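Local coordinates for GGDEF and EAL domain-containing protein (Vibrio cholerae O1 str. 2010EL-1786, PDB 6PWK), which binds cyclic di-GMP as a receptor and probably takes part in controlling large adhesins and biofilm formation, at residues Y30-L35 / T150-L155; G37-S42 / V140-Q145; T214-V219 / T386-R391; F400-E403 / V408-G411. All coordinates share one frame; numbering follows the deposited sequence.

Interaction 1. Residues Y30-L35 / T150-L155; sequences YYMSQL and TLLSLL. With C2E (9,9'-[(2R,3R,3aS,5S,7aR,9R,10R,10aS,12S,14aR)-3,5,10,12-tetrahydroxy-5,12-dioxidooctahydro-2H,7H-difuro[3,2-d:3',2'-j][1,3,7,9,2,8]tetraoxadiphosphacyclododecine-2,9-diyl]bis(2-amino-1,9-dihydro-6H-purin-6-one)), chain D.
Next to Leu152, which packs on Met32 and Leu35 across the contact, Ser153 OG hydrogen-bonds back to Thr149 O, one turn earlier, and comes within 3.3 Å of C4A of the bound cyclic di-GMP. Leu152 CB lies 3.3 Å from the ribose oxygen O4A of the same ligand. The contact between the helices is mostly apolar. Leu152 turns its two methyls to different neighbours: CD1 meets Met32 CE at 4.2 Å and CD2 meets Leu35 CD2 at 4.4 Å. Leu152 thus both joins the helices and lines the ligand pocket, which Asp68 of the second subunit helps to complete. Tyr31 and Leu155 approach from opposite directions, with OH and CD2 4.1 Å apart; CG of Tyr31 lies anti to the backbone N (chi1 -169°), which sends the ring from its helix towards Leu155. The same hydroxyl makes a weak hydrogen bond to Ile99 O. The two segments run at 117° with their axes 12.9 Å apart, too far for backbone contact, and side chains bridge the gap. Both helices, 28-41 and 148-164, pack on the central sheet of the GGDEF domain, where Tyr31, Leu35 and Leu155 all rest on Val47 of strand 45-51.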
# COMPACT_ATOMS: atom_id res chain seq x y z
N TYR A 30 -13.27 12.62 -19.44
CA TYR A 30 -14.49 13.37 -19.70
C TYR A 30 -14.54 14.65 -18.88
O TYR A 30 -14.96 15.70 -19.37
CB TYR A 30 -15.72 12.50 -19.40
CG TYR A 30 -17.01 13.26 -19.21
CD1 TYR A 30 -17.84 13.55 -20.29
CD2 TYR A 30 -17.42 13.68 -17.95
CE1 TYR A 30 -19.02 14.24 -20.12
CE2 TYR A 30 -18.60 14.38 -17.77
CZ TYR A 30 -19.40 14.65 -18.85
OH TYR A 30 -20.58 15.34 -18.68
N TYR A 31 -14.10 14.58 -17.62
CA TYR A 31 -14.15 15.74 -16.75
C TYR A 31 -13.23 16.85 -17.24
O TYR A 31 -13.61 18.02 -17.26
CB TYR A 31 -13.79 15.34 -15.32
CG TYR A 31 -14.06 16.43 -14.32
CD1 TYR A 31 -15.35 16.65 -13.85
CD2 TYR A 31 -13.04 17.24 -13.84
CE1 TYR A 31 -15.61 17.64 -12.95
CE2 TYR A 31 -13.30 18.24 -12.92
CZ TYR A 31 -14.59 18.43 -12.48
OH TYR A 31 -14.86 19.42 -11.57
N MET A 32 -12.01 16.49 -17.65
CA MET A 32 -11.07 17.50 -18.14
C MET A 32 -11.56 18.13 -19.43
O MET A 32 -11.37 19.33 -19.66
CB MET A 32 -9.69 16.87 -18.33
CG MET A 32 -9.16 16.17 -17.09
SD MET A 32 -9.06 17.28 -15.67
CE MET A 32 -9.08 16.11 -14.32
N SER A 33 -12.21 17.34 -20.29
CA SER A 33 -12.76 17.88 -21.53
C SER A 33 -13.89 18.87 -21.23
O SER A 33 -13.91 19.98 -21.77
CB SER A 33 -13.26 16.75 -22.43
OG SER A 33 -14.05 17.26 -23.48
N GLN A 34 -14.84 18.47 -20.38
CA GLN A 34 -15.92 19.38 -20.00
C GLN A 34 -15.39 20.59 -19.26
O GLN A 34 -15.94 21.69 -19.39
CB GLN A 34 -16.95 18.64 -19.15
CG GLN A 34 -17.61 17.46 -19.83
CD GLN A 34 -18.49 17.87 -21.00
OE1 GLN A 34 -18.02 17.99 -22.13
NE2 GLN A 34 -19.77 18.09 -20.73
N LEU A 35 -14.33 20.42 -18.47
CA LEU A 35 -13.76 21.54 -17.73
C LEU A 35 -13.08 22.53 -18.66
O LEU A 35 -13.23 23.74 -18.50
CB LEU A 35 -12.78 21.03 -16.67
CG LEU A 35 -12.25 22.02 -15.64
CD1 LEU A 35 -13.36 22.45 -14.70
CD2 LEU A 35 -11.10 21.41 -14.86
N THR A 150 -4.92 25.35 -12.09
CA THR A 150 -5.24 26.24 -10.97
C THR A 150 -6.51 25.80 -10.26
O THR A 150 -6.55 25.70 -9.03
CB THR A 150 -5.37 27.68 -11.47
OG1 THR A 150 -4.08 28.19 -11.84
CG2 THR A 150 -5.98 28.57 -10.40
N LEU A 151 -7.57 25.53 -11.02
CA LEU A 151 -8.83 25.13 -10.41
C LEU A 151 -8.71 23.79 -9.70
O LEU A 151 -9.33 23.58 -8.65
CB LEU A 151 -9.95 25.09 -11.45
CG LEU A 151 -10.54 26.43 -11.87
CD1 LEU A 151 -11.89 26.24 -12.53
CD2 LEU A 151 -10.66 27.37 -10.67
N LEU A 152 -7.93 22.86 -10.26
CA LEU A 152 -7.72 21.58 -9.59
C LEU A 152 -6.96 21.76 -8.28
O LEU A 152 -7.25 21.07 -7.30
CB LEU A 152 -6.98 20.62 -10.52
CG LEU A 152 -7.72 20.18 -11.78
CD1 LEU A 152 -6.85 19.26 -12.64
CD2 LEU A 152 -9.03 19.50 -11.43
N SER A 153 -6.00 22.68 -8.25
CA SER A 153 -5.30 22.98 -7.00
C SER A 153 -6.24 23.63 -5.99
O SER A 153 -6.23 23.26 -4.81
CB SER A 153 -4.10 23.88 -7.28
OG SER A 153 -3.12 23.20 -8.03
N LEU A 154 -7.05 24.59 -6.44
CA LEU A 154 -8.05 25.18 -5.56
C LEU A 154 -9.04 24.13 -5.07
O LEU A 154 -9.44 24.15 -3.90
CB LEU A 154 -8.79 26.30 -6.29
CG LEU A 154 -8.08 27.64 -6.44
CD1 LEU A 154 -8.60 28.39 -7.65
CD2 LEU A 154 -8.28 28.47 -5.18
N LEU A 155 -9.44 23.22 -5.95
CA LEU A 155 -10.36 22.16 -5.57
C LEU A 155 -9.73 21.25 -4.51
O LEU A 155 -10.42 20.78 -3.60
CB LEU A 155 -10.75 21.36 -6.81
CG LEU A 155 -12.17 20.81 -6.98
CD1 LEU A 155 -13.21 21.74 -6.40
CD2 LEU A 155 -12.44 20.57 -8.46
P1 C2E D . -0.01 17.73 -7.65
O2P C2E D . -0.24 16.37 -7.05
O1P C2E D . 1.29 18.18 -7.05
O5' C2E D . 0.33 17.71 -9.24
C5' C2E D . 1.05 18.76 -9.81
C4' C2E D . 1.13 18.35 -11.29
O4' C2E D . 1.75 17.21 -11.39
C3' C2E D . -0.31 17.95 -11.68
O3' C2E D . -1.03 18.99 -12.13
C2' C2E D . -0.11 16.88 -12.78
O2' C2E D . -0.20 17.51 -14.13
C1' C2E D . 1.11 16.45 -12.66
N9 C2E D . 1.20 15.01 -12.55
C8 C2E D . 0.80 14.99 -11.25
N7 C2E D . 0.79 13.68 -10.89
C5 C2E D . 1.17 12.93 -11.93
C6 C2E D . 1.36 11.41 -12.16
O6 C2E D . 1.15 10.62 -11.30
N1 C2E D . 1.80 10.90 -13.43
C2 C2E D . 2.07 11.81 -14.52
N2 C2E D . 2.52 11.41 -15.85
N3 C2E D . 1.88 13.24 -14.28
C4 C2E D . 1.43 13.77 -12.96
P11 C2E D . -2.65 18.62 -12.27
O21 C2E D . -3.05 17.30 -12.87
O11 C2E D . -3.21 19.63 -13.23
O5A C2E D . -3.28 19.04 -10.79
C5A C2E D . -2.54 19.95 -10.03
C4A C2E D . -3.05 19.92 -8.65
O4A C2E D . -4.35 19.78 -8.64
C3A C2E D . -2.41 18.57 -7.88
O3A C2E D . -1.11 18.89 -7.21
C2A C2E D . -3.23 18.26 -7.03
O2A C2E D . -2.95 19.04 -5.77
C1A C2E D . -4.66 18.65 -7.68
N91 C2E D . -5.23 17.64 -8.29
C81 C2E D . -5.12 17.25 -9.57
N71 C2E D . -5.91 16.17 -9.72
C51 C2E D . -6.49 15.92 -8.55
C61 C2E D . -7.48 14.84 -8.11
O61 C2E D . -7.83 14.05 -8.91
N11 C2E D . -7.98 14.77 -6.77
C21 C2E D . -7.54 15.74 -5.80
N21 C2E D . -8.03 15.69 -4.43
N31 C2E D . -6.59 16.77 -6.23
C41 C2E D . -6.08 16.83 -7.64

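Interaction 2. Residues G37-S42 / V140-Q145; sequences GWLSES and VSNKRQ
Trp38 and Asn142 carry the van der Waals part of this contact, with Leu39 as a second, smaller partner. The far corner of the indole, CH2, lies 3.9 Å from Asn142 CB, and the two side chains slide past one another in opposite directions. Their planes are 55° apart, so the amide does not stack on the indole. CG of Trp38 sits anti to the backbone N (chi1 163°), carrying the long ring from the helix towards the strand. Leu39 crosses the asparagine side chain at about a right angle and brings its CD2 methyl to 3.8 Å from ND2. Leu151 of helix 148-164 packs against all three of these side chains.

The hydrogen bonds run to residues next to the segments rather than between them. Asn142 ND2 bonds to Gly43 O and its OD1 to Ser146 OG, while Trp38 NE1 bonds to Ile44 O. Backbone bonding between Asn142 and Gly45 pairs strand 136-142 with strand 45-51. Within 140-145, Lys143 NZ reaches back to Ser141 OG at 2.7 Å, and it also bonds to Ser174 OG.

With both ends of the amide engaged, the buried Asn142 can lie against apolar neighbours at little polar cost. Its bond to Gly43 ties the turn after helix 28-41 to the Asn142 end of strand 136-142 in the GGDEF domain.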
# COMPACT_ATOMS: atom_id res chain seq x y z
N GLY A 37 -13.61 23.09 -21.85
CA GLY A 37 -14.56 23.80 -22.70
C GLY A 37 -15.33 24.86 -21.94
O GLY A 37 -15.63 25.93 -22.48
N TRP A 38 -15.67 24.58 -20.68
CA TRP A 38 -16.36 25.56 -19.86
C TRP A 38 -15.48 26.77 -19.56
O TRP A 38 -15.97 27.90 -19.51
CB TRP A 38 -16.84 24.90 -18.56
CG TRP A 38 -17.21 25.87 -17.48
CD1 TRP A 38 -18.29 26.71 -17.47
CD2 TRP A 38 -16.52 26.08 -16.24
NE1 TRP A 38 -18.30 27.44 -16.30
CE2 TRP A 38 -17.23 27.07 -15.53
CE3 TRP A 38 -15.37 25.53 -15.66
CZ2 TRP A 38 -16.83 27.52 -14.28
CZ3 TRP A 38 -14.98 25.98 -14.42
CH2 TRP A 38 -15.70 26.97 -13.74
N LEU A 39 -14.18 26.54 -19.37
CA LEU A 39 -13.27 27.64 -19.08
C LEU A 39 -13.07 28.54 -20.29
O LEU A 39 -13.14 29.77 -20.19
CB LEU A 39 -11.93 27.09 -18.59
CG LEU A 39 -11.90 26.42 -17.22
CD1 LEU A 39 -10.57 25.73 -16.98
CD2 LEU A 39 -12.18 27.44 -16.13
N SER A 40 -12.83 27.94 -21.46
CA SER A 40 -12.49 28.72 -22.65
C SER A 40 -13.67 29.56 -23.14
O SER A 40 -13.46 30.65 -23.69
CB SER A 40 -12.00 27.80 -23.76
OG SER A 40 -12.91 26.73 -23.98
N GLU A 41 -14.90 29.09 -22.95
CA GLU A 41 -16.06 29.85 -23.38
C GLU A 41 -16.38 30.98 -22.41
O GLU A 41 -16.31 32.16 -22.76
CB GLU A 41 -17.28 28.94 -23.54
CG GLU A 41 -18.58 29.69 -23.76
CD GLU A 41 -19.80 28.79 -23.69
OE1 GLU A 41 -19.69 27.60 -24.05
OE2 GLU A 41 -20.87 29.28 -23.26
N SER A 42 -16.73 30.63 -21.17
CA SER A 42 -17.18 31.62 -20.20
C SER A 42 -16.35 31.60 -18.92
O SER A 42 -15.84 32.64 -18.50
CB SER A 42 -18.66 31.40 -19.87
OG SER A 42 -18.85 30.15 -19.22
N VAL A 140 -15.39 25.35 -5.09
CA VAL A 140 -14.76 26.62 -5.42
C VAL A 140 -15.60 27.33 -6.47
O VAL A 140 -16.18 26.68 -7.36
CB VAL A 140 -13.29 26.47 -5.88
CG1 VAL A 140 -12.72 25.11 -5.48
CG2 VAL A 140 -13.13 26.72 -7.37
N SER A 141 -15.68 28.65 -6.36
CA SER A 141 -16.36 29.49 -7.34
C SER A 141 -15.31 30.23 -8.16
O SER A 141 -14.42 30.87 -7.60
CB SER A 141 -17.29 30.49 -6.66
OG SER A 141 -16.56 31.48 -5.96
N ASN A 142 -15.43 30.14 -9.48
CA ASN A 142 -14.48 30.78 -10.38
C ASN A 142 -14.93 32.22 -10.59
O ASN A 142 -15.87 32.49 -11.34
CB ASN A 142 -14.39 30.03 -11.71
CG ASN A 142 -13.10 30.32 -12.45
OD1 ASN A 142 -12.07 30.59 -11.84
ND2 ASN A 142 -13.16 30.25 -13.78
N LYS A 143 -14.25 33.15 -9.92
CA LYS A 143 -14.52 34.58 -10.06
C LYS A 143 -13.36 35.33 -10.71
O LYS A 143 -13.38 36.56 -10.75
CB LYS A 143 -14.85 35.19 -8.69
CG LYS A 143 -16.02 34.51 -7.98
CD LYS A 143 -16.65 35.44 -6.95
CE LYS A 143 -17.73 34.73 -6.13
NZ LYS A 143 -17.16 33.96 -4.99
N ARG A 144 -12.36 34.61 -11.20
CA ARG A 144 -11.28 35.17 -12.00
C ARG A 144 -10.96 34.20 -13.13
O ARG A 144 -11.42 33.06 -13.13
CB ARG A 144 -10.02 35.45 -11.15
CG ARG A 144 -10.19 36.56 -10.13
CD ARG A 144 -8.89 36.85 -9.40
NE ARG A 144 -9.01 38.00 -8.50
CZ ARG A 144 -8.02 38.48 -7.76
NH1 ARG A 144 -6.82 37.92 -7.80
NH2 ARG A 144 -8.22 39.53 -6.97
N GLN A 145 -10.19 34.67 -14.10
CA GLN A 145 -9.78 33.81 -15.21
C GLN A 145 -8.68 32.87 -14.72
O GLN A 145 -7.57 33.32 -14.39
CB GLN A 145 -9.31 34.63 -16.40
CG GLN A 145 -9.19 33.82 -17.69
CD GLN A 145 -8.55 34.59 -18.82
OE1 GLN A 145 -7.52 35.24 -18.64
NE2 GLN A 145 -9.15 34.52 -20.00

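Interaction 3. Residues T214-V219 / T386-R391. With MG (magnesium ion), chain E; C2E (9,9'-[(2R,3R,3aS,5S,7aR,9R,10R,10aS,12S,14aR)-3,5,10,12-tetrahydroxy-5,12-dioxidooctahydro-2H,7H-difuro[3,2-d:3',2'-j][1,3,7,9,2,8]tetraoxadiphosphacyclododecine-2,9-diyl]bis(2-amino-1,9-dihydro-6H-purin-6-one)), chain C.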
# COMPACT_ATOMS: atom_id res chain seq x y z
N THR A 214 -0.79 20.92 35.56
CA THR A 214 -0.59 20.85 34.12
C THR A 214 -0.29 19.40 33.74
O THR A 214 0.74 18.84 34.12
CB THR A 214 0.53 21.79 33.68
OG1 THR A 214 0.97 21.44 32.36
CG2 THR A 214 1.72 21.72 34.64
N PHE A 215 -1.22 18.78 32.99
CA PHE A 215 -1.01 17.42 32.52
C PHE A 215 0.12 17.37 31.50
O PHE A 215 1.10 16.63 31.68
CB PHE A 215 -2.31 16.88 31.91
CG PHE A 215 -2.27 15.42 31.58
CD1 PHE A 215 -2.58 14.46 32.54
CD2 PHE A 215 -1.93 14.99 30.31
CE1 PHE A 215 -2.54 13.12 32.23
CE2 PHE A 215 -1.89 13.65 30.00
CZ PHE A 215 -2.19 12.71 30.96
N HIS A 216 0.00 18.14 30.42
CA HIS A 216 1.09 18.30 29.46
C HIS A 216 0.84 19.58 28.68
O HIS A 216 -0.19 20.24 28.83
CB HIS A 216 1.21 17.08 28.53
CG HIS A 216 0.00 16.83 27.68
ND1 HIS A 216 -0.43 15.56 27.37
CD2 HIS A 216 -0.84 17.68 27.04
CE1 HIS A 216 -1.50 15.63 26.59
NE2 HIS A 216 -1.77 16.91 26.38
N ARG A 217 1.81 19.92 27.84
CA ARG A 217 1.68 21.02 26.88
C ARG A 217 1.73 20.45 25.48
O ARG A 217 2.74 19.86 25.08
CB ARG A 217 2.79 22.06 27.08
CG ARG A 217 2.49 23.10 28.14
CD ARG A 217 3.64 24.07 28.31
NE ARG A 217 4.25 23.95 29.63
CZ ARG A 217 3.83 24.61 30.70
NH1 ARG A 217 2.80 25.45 30.61
NH2 ARG A 217 4.44 24.44 31.86
N GLU A 218 0.64 20.61 24.73
CA GLU A 218 0.60 20.15 23.35
C GLU A 218 1.37 21.10 22.45
O GLU A 218 1.27 22.32 22.58
CB GLU A 218 -0.84 20.02 22.87
CG GLU A 218 -0.97 19.50 21.45
CD GLU A 218 -2.40 19.21 21.05
OE1 GLU A 218 -3.31 19.52 21.84
OE2 GLU A 218 -2.61 18.66 19.94
N VAL A 219 2.14 20.53 21.53
CA VAL A 219 2.99 21.30 20.63
C VAL A 219 2.27 21.49 19.30
O VAL A 219 1.80 20.51 18.70
CB VAL A 219 4.35 20.60 20.42
CG1 VAL A 219 5.19 21.35 19.40
CG2 VAL A 219 5.09 20.49 21.75
N THR A 386 -6.95 9.19 31.71
CA THR A 386 -7.24 10.60 31.86
C THR A 386 -8.00 11.12 30.65
O THR A 386 -7.62 10.86 29.50
CB THR A 386 -5.95 11.39 32.05
OG1 THR A 386 -5.22 10.87 33.17
CG2 THR A 386 -6.25 12.86 32.29
N THR A 387 -9.09 11.85 30.89
CA THR A 387 -9.86 12.47 29.82
C THR A 387 -9.51 13.95 29.74
O THR A 387 -9.38 14.63 30.76
CB THR A 387 -11.36 12.31 30.04
OG1 THR A 387 -11.74 12.99 31.25
CG2 THR A 387 -11.73 10.84 30.15
N ILE A 388 -9.35 14.45 28.51
CA ILE A 388 -8.97 15.83 28.26
C ILE A 388 -9.98 16.43 27.29
O ILE A 388 -10.16 15.92 26.18
CB ILE A 388 -7.55 15.94 27.69
CG1 ILE A 388 -6.54 15.27 28.63
CG2 ILE A 388 -7.18 17.40 27.44
CD1 ILE A 388 -5.11 15.31 28.13
N ALA A 389 -10.64 17.51 27.71
CA ALA A 389 -11.49 18.27 26.81
C ALA A 389 -10.64 19.15 25.92
O ALA A 389 -9.59 19.66 26.34
CB ALA A 389 -12.50 19.11 27.59
N SER A 390 -11.09 19.34 24.68
CA SER A 390 -10.27 19.94 23.64
C SER A 390 -10.93 21.19 23.08
O SER A 390 -12.14 21.22 22.85
CB SER A 390 -10.00 18.94 22.51
OG SER A 390 -9.23 19.52 21.48
N ARG A 391 -10.11 22.23 22.87
CA ARG A 391 -10.52 23.45 22.18
C ARG A 391 -11.69 24.14 22.90
O ARG A 391 -12.67 24.55 22.28
CB ARG A 391 -10.85 23.16 20.71
CG ARG A 391 -9.62 23.21 19.82
CD ARG A 391 -9.53 22.10 18.79
NE ARG A 391 -10.13 22.46 17.51
CZ ARG A 391 -9.73 22.00 16.33
NH1 ARG A 391 -8.70 21.16 16.27
NH2 ARG A 391 -10.33 22.39 15.22
MG MG E . -3.88 17.01 18.98
P1 C2E C . -5.30 19.50 16.82
O2P C2E C . -4.71 18.26 17.45
O1P C2E C . -6.77 19.42 17.12
O5' C2E C . -4.80 20.86 17.57
C5' C2E C . -5.76 21.75 18.02
C4' C2E C . -5.91 22.84 16.92
O4' C2E C . -6.88 23.66 17.22
C3' C2E C . -4.67 23.75 16.87
O3' C2E C . -4.74 24.44 15.72
C2' C2E C . -4.97 24.71 18.03
O2' C2E C . -4.12 25.93 17.91
C1' C2E C . -6.19 25.04 17.71
N9 C2E C . -7.10 25.55 18.70
C8 C2E C . -6.42 25.22 19.82
N7 C2E C . -7.17 25.63 20.88
C5 C2E C . -8.28 26.20 20.42
C6 C2E C . -9.51 26.84 21.08
O6 C2E C . -9.61 26.93 22.25
N1 C2E C . -10.56 27.37 20.26
C2 C2E C . -10.50 27.30 18.82
N2 C2E C . -11.55 27.81 17.94
N3 C2E C . -9.33 26.67 18.23
C4 C2E C . -8.23 26.13 19.07
P11 C2E C . -3.35 24.35 14.82
O21 C2E C . -2.11 25.01 15.37
O11 C2E C . -3.63 25.06 13.52
O5A C2E C . -3.24 22.73 14.54
C5A C2E C . -4.19 22.29 13.59
C4A C2E C . -3.98 20.86 13.30
O4A C2E C . -2.85 20.71 12.66
C3A C2E C . -3.86 19.97 14.72
O3A C2E C . -5.22 19.52 15.17
C2A C2E C . -3.16 19.01 14.46
O2A C2E C . -4.01 17.87 13.96
C1A C2E C . -2.15 19.53 13.30
N91 C2E C . -0.99 19.88 13.82
C81 C2E C . -0.64 21.01 14.44
N71 C2E C . 0.66 20.87 14.78
C51 C2E C . 1.07 19.68 14.37
C61 C2E C . 2.42 18.97 14.48
O61 C2E C . 3.31 19.53 15.01
N11 C2E C . 2.61 17.66 13.95
C21 C2E C . 1.51 16.98 13.30
N21 C2E C . 1.71 15.65 12.76
N31 C2E C . 0.22 17.67 13.21
C41 C2E C . 0.04 19.04 13.77
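This is a mainly apolar contact between two strands of the curled EAL barrel that are not neighbours in its sheet, with a magnesium and cyclic di-GMP site farther along the same segments. Phe215 and Thr386 come from opposite directions, and CE1 of the ring lies 3.6 Å from Thr386 OG1. The CD1 methyl of Ile388 touches both rings, 3.9 Å from Phe215 CD2 and from His216 CE1, meeting each obliquely. The imidazole is held by hydrogen bonds between ND1 and His302 ND1 and between NE2 and Lys355 NZ.

Towards the ligand, Glu218 has CG anti to the backbone N and an extended chain beyond, which delivers OE2 to the magnesium ion at 2.3 Å. O2P of the dinucleotide binds the same metal at 2.1 Å; Asn272, Glu304 and Asp334 are further ligands. OE1 makes a salt bridge to Lys355, which links the metal site to the His216 end. Arg391 bends at chi2 and chi3 and lays CG against a guanine, 3.3 Å from C4. Its guanidinium carries ribose O4' over one face and, at its edge, makes a weak hydrogen bond from NH1 to O1P (2.7 Å, 122°).

The two strand segments lie 52° from parallel, 10.3 Å between axes. Strand 214-225 pairs with strands 200-209 and 269-272, and strand 386-389 with strands 353-356 and 408-409.

Interaction 4. Residues F400-E403 / V408-G411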
# COMPACT_ATOMS: atom_id res chain seq x y z
N PHE A 400 -20.39 23.43 30.82
CA PHE A 400 -21.14 22.29 30.30
C PHE A 400 -20.29 21.02 30.30
O PHE A 400 -20.81 19.93 30.58
CB PHE A 400 -21.66 22.59 28.89
CG PHE A 400 -23.04 23.18 28.87
CD1 PHE A 400 -23.50 23.96 29.92
CD2 PHE A 400 -23.90 22.92 27.82
CE1 PHE A 400 -24.77 24.49 29.90
CE2 PHE A 400 -25.17 23.45 27.79
CZ PHE A 400 -25.61 24.23 28.84
N LEU A 401 -19.00 21.14 29.99
CA LEU A 401 -18.12 19.98 30.07
C LEU A 401 -17.90 19.52 31.50
O LEU A 401 -17.50 18.37 31.72
CB LEU A 401 -16.78 20.29 29.41
CG LEU A 401 -16.79 20.60 27.91
CD1 LEU A 401 -15.51 21.30 27.49
CD2 LEU A 401 -17.00 19.33 27.10
N SER A 402 -18.15 20.39 32.49
CA SER A 402 -17.94 20.01 33.88
C SER A 402 -18.94 18.95 34.33
O SER A 402 -18.61 18.13 35.20
CB SER A 402 -18.05 21.25 34.78
OG SER A 402 -16.98 22.14 34.56
N GLU A 403 -20.14 18.94 33.76
CA GLU A 403 -21.14 17.95 34.14
C GLU A 403 -20.80 16.54 33.67
O GLU A 403 -21.51 15.60 34.02
CB GLU A 403 -22.51 18.35 33.59
CG GLU A 403 -23.00 19.69 34.11
CD GLU A 403 -24.33 20.09 33.50
OE1 GLU A 403 -24.92 19.27 32.77
OE2 GLU A 403 -24.79 21.22 33.77
N VAL A 408 -9.09 17.13 32.90
CA VAL A 408 -8.27 18.27 32.51
C VAL A 408 -8.86 18.89 31.25
O VAL A 408 -9.56 18.24 30.47
CB VAL A 408 -6.78 17.86 32.30
CG1 VAL A 408 -6.55 16.43 32.76
CG2 VAL A 408 -6.35 18.04 30.86
N PHE A 409 -8.59 20.19 31.07
CA PHE A 409 -9.16 20.97 29.98
C PHE A 409 -8.06 21.70 29.22
O PHE A 409 -7.00 22.00 29.77
CB PHE A 409 -10.18 21.99 30.52
CG PHE A 409 -11.24 21.38 31.39
CD1 PHE A 409 -11.01 21.15 32.73
CD2 PHE A 409 -12.48 21.05 30.87
CE1 PHE A 409 -11.98 20.59 33.54
CE2 PHE A 409 -13.46 20.49 31.67
CZ PHE A 409 -13.21 20.26 33.00
N GLN A 410 -8.33 21.98 27.95
CA GLN A 410 -7.38 22.64 27.07
C GLN A 410 -8.13 23.56 26.13
O GLN A 410 -9.23 23.23 25.67
CB GLN A 410 -6.55 21.62 26.28
CG GLN A 410 -5.41 22.21 25.47
CD GLN A 410 -4.61 21.17 24.72
OE1 GLN A 410 -4.77 19.97 24.94
NE2 GLN A 410 -3.74 21.62 23.82
N GLY A 411 -7.56 24.71 25.85
CA GLY A 411 -8.18 25.66 24.94
C GLY A 411 -7.81 27.08 25.31
O GLY A 411 -7.03 27.34 26.22
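Helix 395-402 lies against the short, weakly bonded strand at 408-409, Leu401 and Phe409 being the nearest pair with their CA atoms 9.0 Å apart. Between the segments the contact is made by the ring of Phe409. Leu401 points at it from the helix, and its CB comes to the ring edge, near the plane, 4.0 Å from CE2. With CG anti to the carbonyl carbon (chi1 -53°), Phe409 turns this CE2 edge to the leucine. Ser402 lies obliquely to the same ring, its OG 4.5 Å from CZ; that hydroxyl is hydrogen-bonded to Leu398 O on its own helix, so it meets the aromatic as a marginal neighbour. Both Leu401 and Phe409 also touch Ala389.

The side chains of Val408 and Gln410 serve other neighbours. Val408 packs on Ile388 and Ala207, and Gln410 bonds through NE2 to Gln205 and Glu218 and through OE1 to Lys355. Gly411 follows at backbone angles suited to glycine (phi 150°, psi -176°) and touches the bound cyclic di-GMP.

The segments belong to the helix and second strand of the beta-alpha-beta unit 386-389, 395-402, 408-409. Between them the contact rests on van der Waals packing, chiefly carbon on carbon, with no hydrogen bond across. The amide of Gln410 bonds Glu218, a magnesium ligand, while Phe409 beside it packs on the helix.

From the N terminus, helix 28-41 contributes first to interaction 1 and then to interaction 2. Interaction 2 closes its loop on strand 136-142 and is nested inside the longer loop that interaction 1 closes on helix 148-164. They touch through Leu155 against Val140 and Leu151 against Trp38, forming one packed region of the GGDEF domain. In the EAL domain, interaction 3 closes a long loop between strands 214-225 and 386-389, and interaction 4 follows in series, tying helix 395-402 to strand 408-409. Those two are joined by backbone bonding between Ala389 and Val408 and by the Glu218-Gln410 hydrogen bond. Interactions 1 and 3 have centres about 42 Å apart, on opposite sides of the chain's centre.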